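Local structure of hyaluronoglucosaminidase (Apis mellifera, 1FCQ) at residues 17-22 and 314-319; 26-31 and 41-46; 30-35 and 318-323. The protein hydrolyses hyaluronan as a glycosidase family 56 hyaluronidase of bee venom, where it is also a major allergen. All blocks are in the same frame, centred on the assembly; numbering follows the deposited sequence.

Interaction 1: residues 17-22 and 314-319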
loop_
_atom_site.group_PDB
_atom_site.type_symbol
_atom_site.label_atom_id
_atom_site.label_comp_id
_atom_site.label_asym_id
_atom_site.label_seq_id
_atom_site.Cartn_x
_atom_site.Cartn_y
_atom_site.Cartn_z
ATOM N N VAL A 17 10.093 -7.752 -4.288
ATOM C CA VAL A 17 9.599 -8.773 -5.235
ATOM C C VAL A 17 9.898 -10.101 -4.560
ATOM O O VAL A 17 11.017 -10.266 -4.048
ATOM C CB VAL A 17 10.346 -8.651 -6.570
ATOM C CG1 VAL A 17 9.908 -9.759 -7.528
ATOM C CG2 VAL A 17 10.119 -7.317 -7.258
ATOM N N PRO A 18 9.012 -11.081 -4.576
ATOM C CA PRO A 18 9.197 -12.326 -3.857
ATOM C C PRO A 18 10.039 -13.353 -4.592
ATOM O O PRO A 18 9.630 -14.503 -4.734
ATOM C CB PRO A 18 7.778 -12.819 -3.618
ATOM C CG PRO A 18 7.028 -12.304 -4.791
ATOM C CD PRO A 18 7.633 -10.956 -5.112
ATOM N N THR A 19 11.247 -12.935 -4.930
ATOM C CA THR A 19 12.192 -13.803 -5.622
ATOM C C THR A 19 12.678 -14.920 -4.732
ATOM O O THR A 19 13.249 -15.893 -5.239
ATOM C CB THR A 19 13.348 -12.990 -6.226
ATOM O OG1 THR A 19 13.822 -12.024 -5.282
ATOM C CG2 THR A 19 12.849 -12.256 -7.473
ATOM N N PHE A 20 12.372 -14.951 -3.423
ATOM C CA PHE A 20 12.717 -16.100 -2.599
ATOM C C PHE A 20 12.126 -17.380 -3.183
ATOM O O PHE A 20 12.716 -18.454 -3.036
ATOM C CB PHE A 20 12.241 -15.899 -1.150
ATOM C CG PHE A 20 10.753 -16.024 -0.989
ATOM C CD1 PHE A 20 10.176 -17.242 -0.667
ATOM C CD2 PHE A 20 9.925 -14.925 -1.157
ATOM C CE1 PHE A 20 8.806 -17.364 -0.537
ATOM C CE2 PHE A 20 8.555 -15.041 -1.015
ATOM C CZ PHE A 20 7.993 -16.264 -0.697
ATOM N N MET A 21 11.000 -17.298 -3.882
ATOM C CA MET A 21 10.320 -18.418 -4.509
ATOM C C MET A 21 11.158 -19.027 -5.631
ATOM O O MET A 21 10.857 -20.153 -6.055
ATOM C CB MET A 21 8.971 -17.971 -5.105
ATOM C CG MET A 21 8.153 -17.139 -4.116
ATOM S SD MET A 21 6.705 -16.386 -4.897
ATOM C CE MET A 21 5.842 -17.912 -5.313
ATOM N N CYS A 22 12.160 -18.331 -6.122
ATOM C CA CYS A 22 13.015 -18.827 -7.196
ATOM C C CYS A 22 14.294 -19.469 -6.689
ATOM O O CYS A 22 15.077 -20.051 -7.461
ATOM C CB CYS A 22 13.410 -17.644 -8.092
ATOM S SG CYS A 22 11.989 -16.763 -8.780
ATOM N N LEU A 314 12.853 -17.473 -14.521
ATOM C CA LEU A 314 13.797 -17.105 -15.574
ATOM C C LEU A 314 13.313 -15.973 -16.466
ATOM O O LEU A 314 14.135 -15.136 -16.854
ATOM C CB LEU A 314 14.123 -18.325 -16.431
ATOM C CG LEU A 314 14.854 -19.465 -15.725
ATOM C CD1 LEU A 314 14.807 -20.748 -16.534
ATOM C CD2 LEU A 314 16.292 -19.036 -15.443
ATOM N N GLN A 315 12.019 -15.921 -16.767
ATOM C CA GLN A 315 11.495 -14.822 -17.577
ATOM C C GLN A 315 11.591 -13.494 -16.813
ATOM O O GLN A 315 11.948 -12.457 -17.388
ATOM C CB GLN A 315 10.064 -15.082 -18.034
ATOM C CG GLN A 315 9.519 -14.075 -19.032
ATOM C CD GLN A 315 9.072 -12.749 -18.458
ATOM O OE1 GLN A 315 8.581 -12.713 -17.330
ATOM N NE2 GLN A 315 9.221 -11.651 -19.184
ATOM N N PHE A 316 11.290 -13.538 -15.515
ATOM C CA PHE A 316 11.392 -12.308 -14.724
ATOM C C PHE A 316 12.836 -11.847 -14.619
ATOM O O PHE A 316 13.132 -10.653 -14.760
ATOM C CB PHE A 316 10.747 -12.475 -13.328
ATOM C CG PHE A 316 10.993 -11.195 -12.549
ATOM C CD1 PHE A 316 10.407 -10.014 -12.972
ATOM C CD2 PHE A 316 11.836 -11.192 -11.458
ATOM C CE1 PHE A 316 10.638 -8.833 -12.276
ATOM C CE2 PHE A 316 12.074 -10.014 -10.761
ATOM C CZ PHE A 316 11.478 -8.838 -11.177
ATOM N N ARG A 317 13.763 -12.788 -14.436
ATOM C CA ARG A 317 15.182 -12.471 -14.368
ATOM C C ARG A 317 15.643 -11.858 -15.689
ATOM O O ARG A 317 16.378 -10.892 -15.724
ATOM C CB ARG A 317 16.004 -13.713 -14.016
ATOM C CG ARG A 317 17.442 -13.366 -13.643
ATOM C CD ARG A 317 18.178 -14.541 -13.017
ATOM N NE ARG A 317 19.404 -14.160 -12.337
ATOM C CZ ARG A 317 19.923 -14.589 -11.199
ATOM N NH1 ARG A 317 19.357 -15.485 -10.402
ATOM N NH2 ARG A 317 21.086 -14.115 -10.757
ATOM N N GLU A 318 15.145 -12.377 -16.819
ATOM C CA GLU A 318 15.478 -11.794 -18.117
ATOM C C GLU A 318 14.988 -10.354 -18.192
ATOM O O GLU A 318 15.706 -9.442 -18.610
ATOM C CB GLU A 318 14.796 -12.634 -19.181
ATOM C CG GLU A 318 15.177 -12.463 -20.624
ATOM C CD GLU A 318 14.572 -13.599 -21.466
ATOM O OE1 GLU A 318 13.539 -13.308 -22.093
ATOM O OE2 GLU A 318 15.122 -14.717 -21.463
ATOM N N TYR A 319 13.752 -10.112 -17.730
ATOM C CA TYR A 319 13.209 -8.746 -17.751
ATOM C C TYR A 319 14.028 -7.827 -16.866
ATOM O O TYR A 319 14.328 -6.662 -17.181
ATOM C CB TYR A 319 11.743 -8.743 -17.308
ATOM C CG TYR A 319 11.137 -7.358 -17.233
ATOM C CD1 TYR A 319 10.870 -6.600 -18.360
ATOM C CD2 TYR A 319 10.800 -6.813 -15.992
ATOM C CE1 TYR A 319 10.306 -5.338 -18.275
ATOM C CE2 TYR A 319 10.239 -5.564 -15.900
ATOM C CZ TYR A 319 10.001 -4.819 -17.028
ATOM O OH TYR A 319 9.420 -3.580 -16.929
#
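Val17 and Phe316 point at each other from opposite directions, the valine from the loop just after strand 12-16 and the phenylalanine from helix 310-328. Only the far end of the aromatic ring makes the contact: Val17 CG1 lies 3.9 Å from Phe316 CE2 and about as near to CZ, at an oblique angle to the ring. Thr19 crosses Phe316 at about a right angle and brings its methyl to the same ring atom, with Thr19 CG2 4.1 Å from Phe316 CE2. The CG of Phe316 stands anti to the backbone N (chi1 176°), which carries the ring off the helix toward the loop. Thr19 CA and Phe316 CA are 9.3 Å apart. Strand 12-16 is the first strand of the seven-stranded (beta/alpha) TIM barrel and helix 310-328 the last helix of the chain, so the contact joins the two ends of the barrel sequence; the disulfide Cys22-Cys313 ties the same two regions covalently. Pro18 centres an inverse gamma turn, closed by a weak bond from Thr19 N to Val17 O, with Val17 and Thr19, on either side of Pro18 in sequence, both directed at the helix. The two branches of Thr19 do different work: CG2 meets the ring, while OG1 hydrogen-bonds to Asp44 and Trp15. Beyond the pair, Tyr268 meets the Phe316 ring with planes about 40° apart, and Ile307 also touches it.

Interaction 2: residues 26-31 and 41-46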
loop_
_atom_site.group_PDB
_atom_site.type_symbol
_atom_site.label_atom_id
_atom_site.label_comp_id
_atom_site.label_asym_id
_atom_site.label_seq_id
_atom_site.Cartn_x
_atom_site.Cartn_y
_atom_site.Cartn_z
ATOM N N GLY A 26 17.802 -22.390 -7.963
ATOM C CA GLY A 26 19.152 -21.884 -8.027
ATOM C C GLY A 26 19.236 -20.449 -8.515
ATOM O O GLY A 26 20.284 -20.024 -9.009
ATOM N N LEU A 27 18.129 -19.715 -8.416
ATOM C CA LEU A 27 18.132 -18.319 -8.858
ATOM C C LEU A 27 17.989 -17.419 -7.630
ATOM O O LEU A 27 16.879 -17.278 -7.123
ATOM C CB LEU A 27 17.025 -18.073 -9.872
ATOM C CG LEU A 27 16.979 -19.058 -11.049
ATOM C CD1 LEU A 27 15.601 -19.013 -11.685
ATOM C CD2 LEU A 27 18.101 -18.799 -12.033
ATOM N N ARG A 28 19.117 -16.876 -7.204
ATOM C CA ARG A 28 19.147 -16.078 -5.984
ATOM C C ARG A 28 19.033 -14.588 -6.196
ATOM O O ARG A 28 19.040 -13.827 -5.226
ATOM C CB ARG A 28 20.449 -16.376 -5.217
ATOM C CG ARG A 28 20.514 -17.791 -4.665
ATOM C CD ARG A 28 21.518 -17.931 -3.541
ATOM N NE ARG A 28 22.913 -17.846 -3.941
ATOM C CZ ARG A 28 23.931 -17.759 -3.088
ATOM N NH1 ARG A 28 23.718 -17.729 -1.778
ATOM N NH2 ARG A 28 25.178 -17.698 -3.538
ATOM N N PHE A 29 18.992 -14.113 -7.433
ATOM C CA PHE A 29 18.848 -12.703 -7.748
ATOM C C PHE A 29 19.851 -11.802 -7.064
ATOM O O PHE A 29 19.543 -10.656 -6.707
ATOM C CB PHE A 29 17.388 -12.282 -7.427
ATOM C CG PHE A 29 16.455 -12.813 -8.494
ATOM C CD1 PHE A 29 16.003 -14.119 -8.448
ATOM C CD2 PHE A 29 16.058 -11.993 -9.544
ATOM C CE1 PHE A 29 15.163 -14.619 -9.429
ATOM C CE2 PHE A 29 15.213 -12.494 -10.522
ATOM C CZ PHE A 29 14.751 -13.792 -10.461
ATOM N N GLU A 30 21.130 -12.194 -7.018
ATOM C CA GLU A 30 22.165 -11.357 -6.433
ATOM C C GLU A 30 22.386 -10.061 -7.197
ATOM O O GLU A 30 22.794 -9.060 -6.623
ATOM C CB GLU A 30 23.498 -12.107 -6.321
ATOM C CG GLU A 30 23.370 -13.461 -5.650
ATOM C CD GLU A 30 23.265 -14.632 -6.602
ATOM O OE1 GLU A 30 22.715 -14.487 -7.718
ATOM O OE2 GLU A 30 23.760 -15.713 -6.197
ATOM N N GLU A 31 22.088 -10.008 -8.493
ATOM C CA GLU A 31 22.271 -8.818 -9.291
ATOM C C GLU A 31 21.399 -7.658 -8.835
ATOM O O GLU A 31 21.790 -6.526 -9.096
ATOM C CB GLU A 31 22.067 -9.060 -10.787
ATOM C CG GLU A 31 20.668 -9.495 -11.158
ATOM C CD GLU A 31 20.477 -10.991 -11.145
ATOM O OE1 GLU A 31 19.750 -11.475 -12.046
ATOM O OE2 GLU A 31 21.022 -11.720 -10.292
ATOM N N ASN A 41 17.128 -7.414 1.006
ATOM C CA ASN A 41 17.194 -8.158 2.260
ATOM C C ASN A 41 18.279 -9.232 2.195
ATOM O O ASN A 41 18.521 -9.787 1.125
ATOM C CB ASN A 41 15.881 -8.849 2.589
ATOM C CG ASN A 41 14.793 -7.891 3.042
ATOM O OD1 ASN A 41 15.059 -6.920 3.739
ATOM N ND2 ASN A 41 13.577 -8.212 2.664
ATOM N N TRP A 42 18.922 -9.446 3.336
ATOM C CA TRP A 42 19.978 -10.467 3.409
ATOM C C TRP A 42 19.448 -11.798 2.898
ATOM O O TRP A 42 18.324 -12.245 3.155
ATOM C CB TRP A 42 20.456 -10.543 4.856
ATOM C CG TRP A 42 21.539 -11.555 5.113
ATOM C CD1 TRP A 42 22.851 -11.440 4.784
ATOM C CD2 TRP A 42 21.382 -12.835 5.727
ATOM N NE1 TRP A 42 23.533 -12.586 5.154
ATOM C CE2 TRP A 42 22.652 -13.443 5.752
ATOM C CE3 TRP A 42 20.289 -13.520 6.276
ATOM C CZ2 TRP A 42 22.851 -14.719 6.289
ATOM C CZ3 TRP A 42 20.487 -14.782 6.802
ATOM C CH2 TRP A 42 21.770 -15.355 6.818
ATOM N N MET A 43 20.266 -12.466 2.079
ATOM C CA MET A 43 19.977 -13.728 1.424
ATOM C C MET A 43 18.771 -13.704 0.501
ATOM O O MET A 43 18.123 -14.709 0.172
ATOM C CB MET A 43 19.827 -14.856 2.461
ATOM C CG MET A 43 21.174 -15.216 3.098
ATOM S SD MET A 43 22.316 -15.920 1.897
ATOM C CE MET A 43 21.609 -17.502 1.554
ATOM N N ASP A 44 18.386 -12.497 0.056
ATOM C CA ASP A 44 17.209 -12.289 -0.775
ATOM C C ASP A 44 15.962 -12.848 -0.102
ATOM O O ASP A 44 14.992 -13.256 -0.752
ATOM C CB ASP A 44 17.365 -12.847 -2.189
ATOM C CG ASP A 44 16.264 -12.423 -3.145
ATOM O OD1 ASP A 44 15.849 -11.237 -3.126
ATOM O OD2 ASP A 44 15.774 -13.291 -3.897
ATOM N N LYS A 45 15.900 -12.729 1.229
ATOM C CA LYS A 45 14.713 -13.167 1.964
ATOM C C LYS A 45 13.578 -12.192 1.667
ATOM O O LYS A 45 13.836 -11.009 1.407
ATOM C CB LYS A 45 15.010 -13.291 3.459
ATOM C CG LYS A 45 15.767 -14.586 3.780
ATOM C CD LYS A 45 15.899 -14.751 5.289
ATOM C CE LYS A 45 16.554 -16.068 5.668
ATOM N NZ LYS A 45 16.719 -16.174 7.149
ATOM N N PHE A 46 12.338 -12.666 1.734
ATOM C CA PHE A 46 11.223 -11.755 1.434
ATOM C C PHE A 46 11.092 -10.701 2.542
ATOM O O PHE A 46 10.825 -9.537 2.254
ATOM C CB PHE A 46 9.901 -12.502 1.252
ATOM C CG PHE A 46 8.784 -11.668 0.676
ATOM C CD1 PHE A 46 8.987 -10.884 -0.455
ATOM C CD2 PHE A 46 7.537 -11.678 1.274
ATOM C CE1 PHE A 46 7.960 -10.118 -0.981
ATOM C CE2 PHE A 46 6.510 -10.914 0.748
ATOM C CZ PHE A 46 6.710 -10.138 -0.376
#
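Asp44 presses against the carbonyl of Arg28 and the CB of Phe29, and this is the closely packed, buried half of the contact. Asp44 OD2 sits 3.6 Å from Arg28 O and 4.0 Å from Phe29 CB, with CB and CG of the aspartate about as near to Arg28 O. Two oxygens so placed do not attract; the carboxylate is held from elsewhere, OD2 by hydrogen bonds to His23 and Thr19, OD1 by one to Gln40. The Asp44 CG lies anti to its own N (chi1 -169°), directing the carboxylate at the 26-31 backbone. Phe29 starts toward Asp44 at CB, but its ring turns away to pack on Leu320 of helix 310-328. The other half is loose and exposed. There Met43 CE comes up at the edge of the Arg28 guanidinium, in its plane, 3.9 Å from NH1, and no hydrogen bond spans the two segments. Glu30 offers Arg28 a salt bridge, but the hydrogen bond from Arg28 NE to Glu30 OE2 is weak, at 3.2 Å and 122°. Met43 CG, farther back along the same side chain, lies over the centre of the Trp42 ring. Consecutive turns, closed by Asp44 N to Asn41 O and Lys45 N to Trp42 O, shape 41-46. The segments lie before and after the short helix 31-34, in the connection from strand 12-16 to strand 51-55 of the TIM barrel.

Interaction 3: residues 30-35 and 318-323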
loop_
_atom_site.group_PDB
_atom_site.type_symbol
_atom_site.label_atom_id
_atom_site.label_comp_id
_atom_site.label_asym_id
_atom_site.label_seq_id
_atom_site.Cartn_x
_atom_site.Cartn_y
_atom_site.Cartn_z
ATOM N N GLU A 30 21.130 -12.194 -7.018
ATOM C CA GLU A 30 22.165 -11.357 -6.433
ATOM C C GLU A 30 22.386 -10.061 -7.197
ATOM O O GLU A 30 22.794 -9.060 -6.623
ATOM C CB GLU A 30 23.498 -12.107 -6.321
ATOM C CG GLU A 30 23.370 -13.461 -5.650
ATOM C CD GLU A 30 23.265 -14.632 -6.602
ATOM O OE1 GLU A 30 22.715 -14.487 -7.718
ATOM O OE2 GLU A 30 23.760 -15.713 -6.197
ATOM N N GLU A 31 22.088 -10.008 -8.493
ATOM C CA GLU A 31 22.271 -8.818 -9.291
ATOM C C GLU A 31 21.399 -7.658 -8.835
ATOM O O GLU A 31 21.790 -6.526 -9.096
ATOM C CB GLU A 31 22.067 -9.060 -10.787
ATOM C CG GLU A 31 20.668 -9.495 -11.158
ATOM C CD GLU A 31 20.477 -10.991 -11.145
ATOM O OE1 GLU A 31 19.750 -11.475 -12.046
ATOM O OE2 GLU A 31 21.022 -11.720 -10.292
ATOM N N VAL A 32 20.293 -7.929 -8.129
ATOM C CA VAL A 32 19.492 -6.805 -7.627
ATOM C C VAL A 32 20.336 -5.776 -6.899
ATOM O O VAL A 32 20.255 -4.591 -7.186
ATOM C CB VAL A 32 18.418 -7.378 -6.671
ATOM C CG1 VAL A 32 17.687 -6.304 -5.896
ATOM C CG2 VAL A 32 17.413 -8.169 -7.504
ATOM N N SER A 33 21.130 -6.245 -5.931
ATOM C CA SER A 33 21.976 -5.363 -5.149
ATOM C C SER A 33 23.374 -5.264 -5.740
ATOM O O SER A 33 23.959 -4.177 -5.697
ATOM C CB SER A 33 22.070 -5.870 -3.707
ATOM O OG SER A 33 22.436 -7.232 -3.635
ATOM N N GLU A 34 23.877 -6.363 -6.307
ATOM C CA GLU A 34 25.265 -6.332 -6.786
ATOM C C GLU A 34 25.464 -5.536 -8.061
ATOM O O GLU A 34 26.537 -4.941 -8.237
ATOM C CB GLU A 34 25.806 -7.751 -6.938
ATOM C CG GLU A 34 25.785 -8.547 -5.647
ATOM C CD GLU A 34 26.437 -9.912 -5.760
ATOM O OE1 GLU A 34 26.673 -10.375 -6.897
ATOM O OE2 GLU A 34 26.702 -10.528 -4.704
ATOM N N LYS A 35 24.474 -5.524 -8.952
ATOM C CA LYS A 35 24.631 -4.775 -10.193
ATOM C C LYS A 35 23.790 -3.512 -10.259
ATOM O O LYS A 35 24.202 -2.497 -10.824
ATOM C CB LYS A 35 24.309 -5.662 -11.404
ATOM C CG LYS A 35 25.200 -6.881 -11.546
ATOM C CD LYS A 35 24.955 -7.605 -12.862
ATOM C CE LYS A 35 25.901 -8.789 -13.018
ATOM N NZ LYS A 35 25.652 -9.510 -14.299
ATOM N N GLU A 318 15.145 -12.377 -16.819
ATOM C CA GLU A 318 15.478 -11.794 -18.117
ATOM C C GLU A 318 14.988 -10.354 -18.192
ATOM O O GLU A 318 15.706 -9.442 -18.610
ATOM C CB GLU A 318 14.796 -12.634 -19.181
ATOM C CG GLU A 318 15.177 -12.463 -20.624
ATOM C CD GLU A 318 14.572 -13.599 -21.466
ATOM O OE1 GLU A 318 13.539 -13.308 -22.093
ATOM O OE2 GLU A 318 15.122 -14.717 -21.463
ATOM N N TYR A 319 13.752 -10.112 -17.730
ATOM C CA TYR A 319 13.209 -8.746 -17.751
ATOM C C TYR A 319 14.028 -7.827 -16.866
ATOM O O TYR A 319 14.328 -6.662 -17.181
ATOM C CB TYR A 319 11.743 -8.743 -17.308
ATOM C CG TYR A 319 11.137 -7.358 -17.233
ATOM C CD1 TYR A 319 10.870 -6.600 -18.360
ATOM C CD2 TYR A 319 10.800 -6.813 -15.992
ATOM C CE1 TYR A 319 10.306 -5.338 -18.275
ATOM C CE2 TYR A 319 10.239 -5.564 -15.900
ATOM C CZ TYR A 319 10.001 -4.819 -17.028
ATOM O OH TYR A 319 9.420 -3.580 -16.929
ATOM N N LEU A 320 14.397 -8.305 -15.673
ATOM C CA LEU A 320 15.241 -7.554 -14.761
ATOM C C LEU A 320 16.576 -7.152 -15.400
ATOM O O LEU A 320 17.015 -6.019 -15.268
ATOM C CB LEU A 320 15.518 -8.349 -13.476
ATOM C CG LEU A 320 16.537 -7.775 -12.495
ATOM C CD1 LEU A 320 16.055 -6.415 -11.968
ATOM C CD2 LEU A 320 16.810 -8.705 -11.322
ATOM N N ASN A 321 17.213 -8.082 -16.098
ATOM C CA ASN A 321 18.524 -7.805 -16.695
ATOM C C ASN A 321 18.404 -7.045 -18.005
ATOM O O ASN A 321 19.280 -6.219 -18.286
ATOM C CB ASN A 321 19.293 -9.125 -16.756
ATOM C CG ASN A 321 19.761 -9.495 -15.347
ATOM O OD1 ASN A 321 20.453 -8.712 -14.696
ATOM N ND2 ASN A 321 19.394 -10.663 -14.848
ATOM N N ASN A 322 17.337 -7.263 -18.747
ATOM C CA ASN A 322 17.112 -6.577 -20.007
ATOM C C ASN A 322 16.680 -5.129 -19.795
ATOM O O ASN A 322 17.090 -4.218 -20.516
ATOM C CB ASN A 322 16.013 -7.254 -20.834
ATOM C CG ASN A 322 16.327 -8.563 -21.529
ATOM O OD1 ASN A 322 17.474 -8.968 -21.582
ATOM N ND2 ASN A 322 15.330 -9.241 -22.085
ATOM N N GLU A 323 15.703 -4.909 -18.891
ATOM C CA GLU A 323 15.080 -3.608 -18.754
ATOM C C GLU A 323 14.944 -3.004 -17.361
ATOM O O GLU A 323 15.342 -1.849 -17.213
ATOM C CB GLU A 323 13.648 -3.696 -19.326
ATOM C CG GLU A 323 13.513 -4.161 -20.773
ATOM C CD GLU A 323 14.172 -3.204 -21.748
ATOM O OE1 GLU A 323 14.358 -2.019 -21.410
ATOM O OE2 GLU A 323 14.516 -3.622 -22.877
HETATM O O HOH W 1 22.940 -10.409 -14.178
#
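Glu31 and Asn321 meet between short helix 31-34 and the long helix 310-328, their side chains crossing at about a right angle. From CB, which points toward the long helix, Glu31 takes the position between its backbone N and carbonyl carbon (chi1 63°) and then bends again at chi2. CG is the first atom to touch: it lies 3.9 Å from Leu320 CD2 and 3.6 Å from Asn321 OD1, with the apolar branch and the amide oxygen on adjacent sides of it. CD carries the two oxygens, with Asn321 ND2 approaching on the OE1 side. At the tip the carboxylate divides its work. OE1 accepts a nearly straight hydrogen bond from Asn321 ND2, 2.9 Å long with an N-H...O angle of 165°; the donor arrives on the anti side, 26° out of the carboxylate plane, while OE1 lies close to the amide plane. The carboxylate and amide planes are only slightly turned against each other. OE2 turns to Arg317, one helical turn before Asn321, but this salt bridge is modelled too close for its geometry to be relied on. The Asn321 amide is used at both ends, for OD1 bonds to Tyr36 OH and also accepts from a water, 3.1 Å from OD1, that in turn takes a hydrogen bond from Lys35 NZ at 2.9 Å. On the apolar flank Val32 CG2 meets Leu320 CD2 at 3.9 Å, the two side chains again crossing at about a right angle, with Trp15 of strand 12-16 touching both. The straight bond from Asn321 ties the buried carboxylate to helix 310-328, and the guanidinium charge nearby would probably favour its ionised form.

The three contacts lie side by side on one flank of the barrel, with centres 10 to 11 Å apart and each 21 to 24 Å from the centre of the chain. Interactions 1 and 3 use overlapping segments of helix 310-328, sharing Glu318 and Tyr319, with Phe316 and Leu320 one turn apart; interactions 2 and 3 share Glu30 and Glu31. Arg317, on the helix segment of interaction 1, lies against residues of the other two: it has a cation-pi contact with Phe29 and approaches Glu31, at a modelled distance too short to be trusted. Thr19 OG1 and Asp44 OD2, 2.7 Å apart in a probable hydrogen bond, connect interaction 1 to interaction 2. Phe29 CD2 packs 3.8 Å from Leu320 CD2, joining interaction 2 to interaction 3.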